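Invasion protein INVA (Salmonella enterica, PDB 2X49) forms part of the type III secretion export apparatus of the inner membrane, represented here by its C-terminal domain, and takes part in invasion of the intestinal epithelium. Local coordinates at residues Val88-Asn93 and Glu113-Leu118; Phe105-Glu110 and Tyr120-Ala125. All coordinates share one frame; numbering follows the deposited sequence.

Contact 1. Residues Val88-Asn93 and Glu113-Leu118; sequences VSFGIN and EKLREL. With CA (calcium ion), chain E.
Phe90 overlaps Leu118, ring atom CE2 lying 3.8 Å from methyl CD1 of Leu118. The two side chains come from opposite directions, and the methyl meets the ring obliquely. Phe90 follows the short helix 86-89, which ends in a Schellman motif. Gly91 takes the positive phi of that motif, 91°, and its N is bonded back to Val88 O. The turn brings the chain round to Ile92, which also faces the helix 109-116. Ile92 and Leu115 meet tip to tip, CD1 of Ile92 lying 4.0 Å from CD2 of Leu115. In Ile92 the CG1 branch stands anti to the carbonyl carbon (chi1 -62°), and the extended second torsion (167°) carries CD1 on to Leu115. The same Leu115 methyl also lies near the Phe90 ring. All three touching pairs are apolar, and no hydrogen bond crosses. Ile92 and Leu115 are buried, while Phe90 and Leu118 lie at the surface. Leu115 also touches Val80 and Tyr120. Just after Ile92 the chain reaches a calcium ion, also bound by Glu111 of the helix; Asn93 O is 2.9 Å from the metal, and water 1 is at 2.7 Å.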
# COMPACT_ATOMS: atom_id res chain seq x y z
N VAL A 88 27.27 -8.94 2.80
CA VAL A 88 28.25 -9.61 1.91
C VAL A 88 29.68 -9.63 2.54
O VAL A 88 30.50 -10.52 2.27
CB VAL A 88 28.29 -8.96 0.53
CG1 VAL A 88 29.53 -9.46 -0.29
CG2 VAL A 88 26.98 -9.22 -0.14
N SER A 89 29.93 -8.66 3.39
CA SER A 89 31.19 -8.58 4.17
C SER A 89 31.38 -9.76 5.05
O SER A 89 32.50 -10.13 5.39
CB SER A 89 31.19 -7.34 5.06
OG SER A 89 31.46 -6.25 4.24
N PHE A 90 30.27 -10.35 5.41
CA PHE A 90 30.26 -11.45 6.40
C PHE A 90 30.40 -12.79 5.72
O PHE A 90 30.40 -13.86 6.36
CB PHE A 90 28.98 -11.53 7.23
CG PHE A 90 28.65 -10.30 7.97
CD1 PHE A 90 29.59 -9.64 8.75
CD2 PHE A 90 27.35 -9.81 7.93
CE1 PHE A 90 29.26 -8.50 9.46
CE2 PHE A 90 27.01 -8.66 8.64
CZ PHE A 90 27.96 -8.02 9.40
N GLY A 91 30.48 -12.73 4.40
CA GLY A 91 30.70 -13.92 3.59
C GLY A 91 29.43 -14.59 3.14
O GLY A 91 29.42 -15.74 2.74
N ILE A 92 28.37 -13.82 3.20
CA ILE A 92 27.06 -14.26 2.67
C ILE A 92 26.83 -13.72 1.27
O ILE A 92 27.01 -12.53 0.99
CB ILE A 92 25.93 -13.87 3.61
CG1 ILE A 92 26.14 -14.57 4.95
CG2 ILE A 92 24.53 -14.23 3.04
CD1 ILE A 92 25.26 -14.02 6.06
N ASN A 93 26.44 -14.64 0.40
CA ASN A 93 25.99 -14.33 -0.96
C ASN A 93 24.45 -14.46 -1.02
O ASN A 93 23.91 -15.55 -1.10
CB ASN A 93 26.62 -15.27 -1.99
CG ASN A 93 28.11 -15.05 -2.15
OD1 ASN A 93 28.51 -13.80 -2.25
ND2 ASN A 93 28.88 -16.01 -2.20
N GLU A 113 19.42 -16.74 10.87
CA GLU A 113 19.51 -16.82 12.33
C GLU A 113 20.71 -16.03 12.79
O GLU A 113 20.65 -15.28 13.74
CB GLU A 113 19.54 -18.24 12.82
CG GLU A 113 18.18 -18.87 12.69
CD GLU A 113 17.09 -17.95 13.17
OE1 GLU A 113 16.92 -17.86 14.41
OE2 GLU A 113 16.41 -17.33 12.33
N LYS A 114 21.77 -16.15 12.02
CA LYS A 114 22.98 -15.36 12.25
C LYS A 114 22.67 -13.87 12.15
O LYS A 114 23.06 -13.06 13.01
CB LYS A 114 24.07 -15.72 11.23
CG LYS A 114 25.41 -15.22 11.58
CD LYS A 114 26.45 -16.33 11.40
CE LYS A 114 26.08 -17.24 10.24
NZ LYS A 114 27.02 -18.41 10.18
N LEU A 115 21.95 -13.55 11.09
CA LEU A 115 21.67 -12.12 10.81
C LEU A 115 20.79 -11.49 11.89
O LEU A 115 20.95 -10.33 12.27
CB LEU A 115 21.10 -11.93 9.42
CG LEU A 115 22.12 -12.19 8.31
CD1 LEU A 115 21.44 -11.93 7.00
CD2 LEU A 115 23.41 -11.38 8.43
N ARG A 116 19.88 -12.28 12.41
CA ARG A 116 18.94 -11.76 13.42
C ARG A 116 19.69 -11.22 14.64
O ARG A 116 19.29 -10.25 15.31
CB ARG A 116 17.99 -12.84 13.92
CG ARG A 116 16.84 -13.18 13.00
CD ARG A 116 15.68 -13.73 13.86
NE ARG A 116 15.10 -14.97 13.33
CZ ARG A 116 13.97 -15.04 12.63
NH1 ARG A 116 13.28 -13.94 12.35
NH2 ARG A 116 13.52 -16.22 12.21
N GLU A 117 20.79 -11.88 14.92
CA GLU A 117 21.55 -11.62 16.15
C GLU A 117 22.24 -10.30 16.05
O GLU A 117 22.70 -9.73 17.02
CB GLU A 117 22.59 -12.71 16.43
CG GLU A 117 21.94 -14.07 16.63
CD GLU A 117 20.72 -13.98 17.53
OE1 GLU A 117 20.79 -14.48 18.68
OE2 GLU A 117 19.70 -13.40 17.10
N LEU A 118 22.31 -9.85 14.82
CA LEU A 118 22.97 -8.58 14.46
C LEU A 118 21.92 -7.51 14.19
O LEU A 118 22.22 -6.38 13.78
CB LEU A 118 23.87 -8.72 13.22
CG LEU A 118 25.08 -9.65 13.31
CD1 LEU A 118 25.51 -10.09 11.88
CD2 LEU A 118 26.23 -9.01 14.06
CA CA E . 22.47 -17.21 0.78
O HOH W 1 20.28 -17.56 -0.72

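Contact 2. Residues Phe105-Glu110 and Tyr120-Ala125; sequences FWVTHE and YVLRNA
Trp106 turns the edge of its indole toward Ala125, the first residue of helix 125-139. Ring atom CZ3 lies 3.8 Å from Ala125 CB, and Ala125 CA is close to the ring plane at 4.0 Å from the same CZ3. Ala125 therefore meets the rim of the six-membered ring and not a face. The CA atoms of Trp106 and Ala125 are 9.2 Å apart, and the indole covers most of that gap. Val107 and Leu122 make the second meeting, looser than the first: CG2 of Val107 is 4.4 Å from CD2 of Leu122. This pair reaches across strand 78-80 of an antiparallel sheet, while Trp106 meets the start of the helix that follows strand 122-124. Strand 78-80 runs between strands 102-107 and 122-124 and bonds to both, through Val107 with Met78 and Arg123 with Arg79. The two segments are thus not sheet neighbours, and no hydrogen bond joins them directly. Trp106 also packs edge-to-face with Tyr74 and touches Glu128 of helix 125-139. Each segment passes from strand to helix at a capped end. Thr108 is the N-cap of helix 109-116, and Asn124 that of helix 125-139, where its OD1 accepts a bond from Asp127 N.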
# COMPACT_ATOMS: atom_id res chain seq x y z
N PHE A 105 16.19 -9.30 -1.02
CA PHE A 105 17.33 -10.10 -0.61
C PHE A 105 16.87 -11.26 0.25
O PHE A 105 16.18 -11.10 1.26
CB PHE A 105 18.34 -9.22 0.15
CG PHE A 105 18.94 -8.12 -0.71
CD1 PHE A 105 20.09 -8.34 -1.44
CD2 PHE A 105 18.32 -6.89 -0.79
CE1 PHE A 105 20.60 -7.34 -2.26
CE2 PHE A 105 18.85 -5.88 -1.59
CZ PHE A 105 19.94 -6.11 -2.33
N TRP A 106 17.29 -12.42 -0.19
CA TRP A 106 16.89 -13.67 0.47
C TRP A 106 18.16 -14.45 0.90
O TRP A 106 19.17 -14.54 0.17
CB TRP A 106 16.03 -14.55 -0.44
CG TRP A 106 14.74 -13.92 -0.96
CD1 TRP A 106 14.62 -12.98 -1.97
CD2 TRP A 106 13.43 -14.20 -0.51
NE1 TRP A 106 13.33 -12.71 -2.17
CE2 TRP A 106 12.55 -13.42 -1.28
CE3 TRP A 106 12.91 -15.06 0.44
CZ2 TRP A 106 11.16 -13.47 -1.11
CZ3 TRP A 106 11.56 -15.10 0.63
CH2 TRP A 106 10.67 -14.32 -0.15
N VAL A 107 18.04 -15.08 2.07
CA VAL A 107 19.11 -15.87 2.64
C VAL A 107 18.58 -17.22 3.15
O VAL A 107 17.38 -17.46 3.30
CB VAL A 107 19.85 -15.13 3.78
CG1 VAL A 107 20.47 -13.83 3.27
CG2 VAL A 107 18.95 -14.88 4.94
N THR A 108 19.54 -18.08 3.43
CA THR A 108 19.16 -19.35 4.04
C THR A 108 18.64 -19.17 5.44
O THR A 108 18.89 -18.17 6.12
CB THR A 108 20.33 -20.40 4.04
OG1 THR A 108 21.36 -19.97 4.95
CG2 THR A 108 20.89 -20.63 2.62
N HIS A 109 17.99 -20.21 5.92
CA HIS A 109 17.46 -20.20 7.28
C HIS A 109 18.59 -20.03 8.30
O HIS A 109 18.52 -19.23 9.26
CB HIS A 109 16.61 -21.43 7.59
CG HIS A 109 15.27 -21.42 6.93
ND1 HIS A 109 14.09 -21.24 7.62
CD2 HIS A 109 14.91 -21.57 5.63
CE1 HIS A 109 13.07 -21.29 6.79
NE2 HIS A 109 13.53 -21.48 5.57
N GLU A 110 19.67 -20.76 8.04
CA GLU A 110 20.84 -20.73 8.94
C GLU A 110 21.46 -19.33 8.95
O GLU A 110 21.81 -18.77 10.01
CB GLU A 110 21.87 -21.82 8.57
CG GLU A 110 23.09 -21.87 9.49
CD GLU A 110 24.05 -22.99 9.13
OE1 GLU A 110 23.77 -23.77 8.18
OE2 GLU A 110 25.08 -23.14 9.80
N TYR A 120 19.15 -7.61 12.16
CA TYR A 120 18.38 -7.73 10.88
C TYR A 120 17.02 -8.34 11.19
O TYR A 120 16.83 -9.11 12.15
CB TYR A 120 19.15 -8.53 9.79
CG TYR A 120 20.38 -7.79 9.26
CD1 TYR A 120 20.28 -6.87 8.23
CD2 TYR A 120 21.63 -7.99 9.82
CE1 TYR A 120 21.39 -6.18 7.76
CE2 TYR A 120 22.76 -7.28 9.36
CZ TYR A 120 22.63 -6.39 8.32
OH TYR A 120 23.71 -5.67 7.86
N VAL A 121 16.05 -7.87 10.42
CA VAL A 121 14.68 -8.34 10.52
C VAL A 121 14.39 -9.25 9.35
O VAL A 121 14.65 -8.91 8.21
CB VAL A 121 13.69 -7.14 10.53
CG1 VAL A 121 12.29 -7.60 10.32
CG2 VAL A 121 13.83 -6.35 11.82
N LEU A 122 13.87 -10.43 9.67
CA LEU A 122 13.56 -11.44 8.66
C LEU A 122 12.08 -11.66 8.54
O LEU A 122 11.29 -11.52 9.48
CB LEU A 122 14.24 -12.79 8.97
CG LEU A 122 15.74 -12.84 9.19
CD1 LEU A 122 16.06 -14.19 9.85
CD2 LEU A 122 16.56 -12.71 7.91
N ARG A 123 11.71 -11.99 7.33
CA ARG A 123 10.35 -12.37 7.00
C ARG A 123 10.30 -13.73 6.28
O ARG A 123 11.04 -13.96 5.33
CB ARG A 123 9.73 -11.28 6.11
CG ARG A 123 8.26 -11.30 5.98
CD ARG A 123 7.75 -10.12 5.10
NE ARG A 123 7.80 -8.88 5.86
CZ ARG A 123 7.78 -7.64 5.36
NH1 ARG A 123 7.76 -7.43 4.05
NH2 ARG A 123 7.86 -6.61 6.19
N ASN A 124 9.42 -14.61 6.74
CA ASN A 124 9.21 -15.87 6.02
C ASN A 124 8.50 -15.68 4.71
O ASN A 124 7.84 -14.66 4.43
CB ASN A 124 8.52 -16.94 6.85
CG ASN A 124 7.09 -16.66 7.13
OD1 ASN A 124 6.29 -16.37 6.24
ND2 ASN A 124 6.71 -16.83 8.40
N ALA A 125 8.68 -16.68 3.88
CA ALA A 125 8.35 -16.58 2.49
C ALA A 125 6.83 -16.36 2.24
O ALA A 125 6.43 -15.52 1.41
CB ALA A 125 8.93 -17.72 1.65

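How the contacts relate
From the N terminus the chain passes Val88-Asn93, then strand 95-99 and Phe105-Glu110, then Glu113-Leu118 and Tyr120-Ala125. The segments alternate, so the two contacts cross. Contact 1 closes a 19-residue loop that is mostly strand. Contact 2 closes a 9-residue loop made largely of helix 109-116. That helix serves both: its first residues lie in contact 2 and its later ones in contact 1. The contact centres are about 10 Å apart. Ile92 CG2 packs on Val107 CG1, and Arg116 packs on Leu122. Leu115 O and Tyr120 N probably share a hydrogen bond. The two contacts tie helix 86-89, helix 109-116 and the antiparallel sheet to the start of helix 125-139.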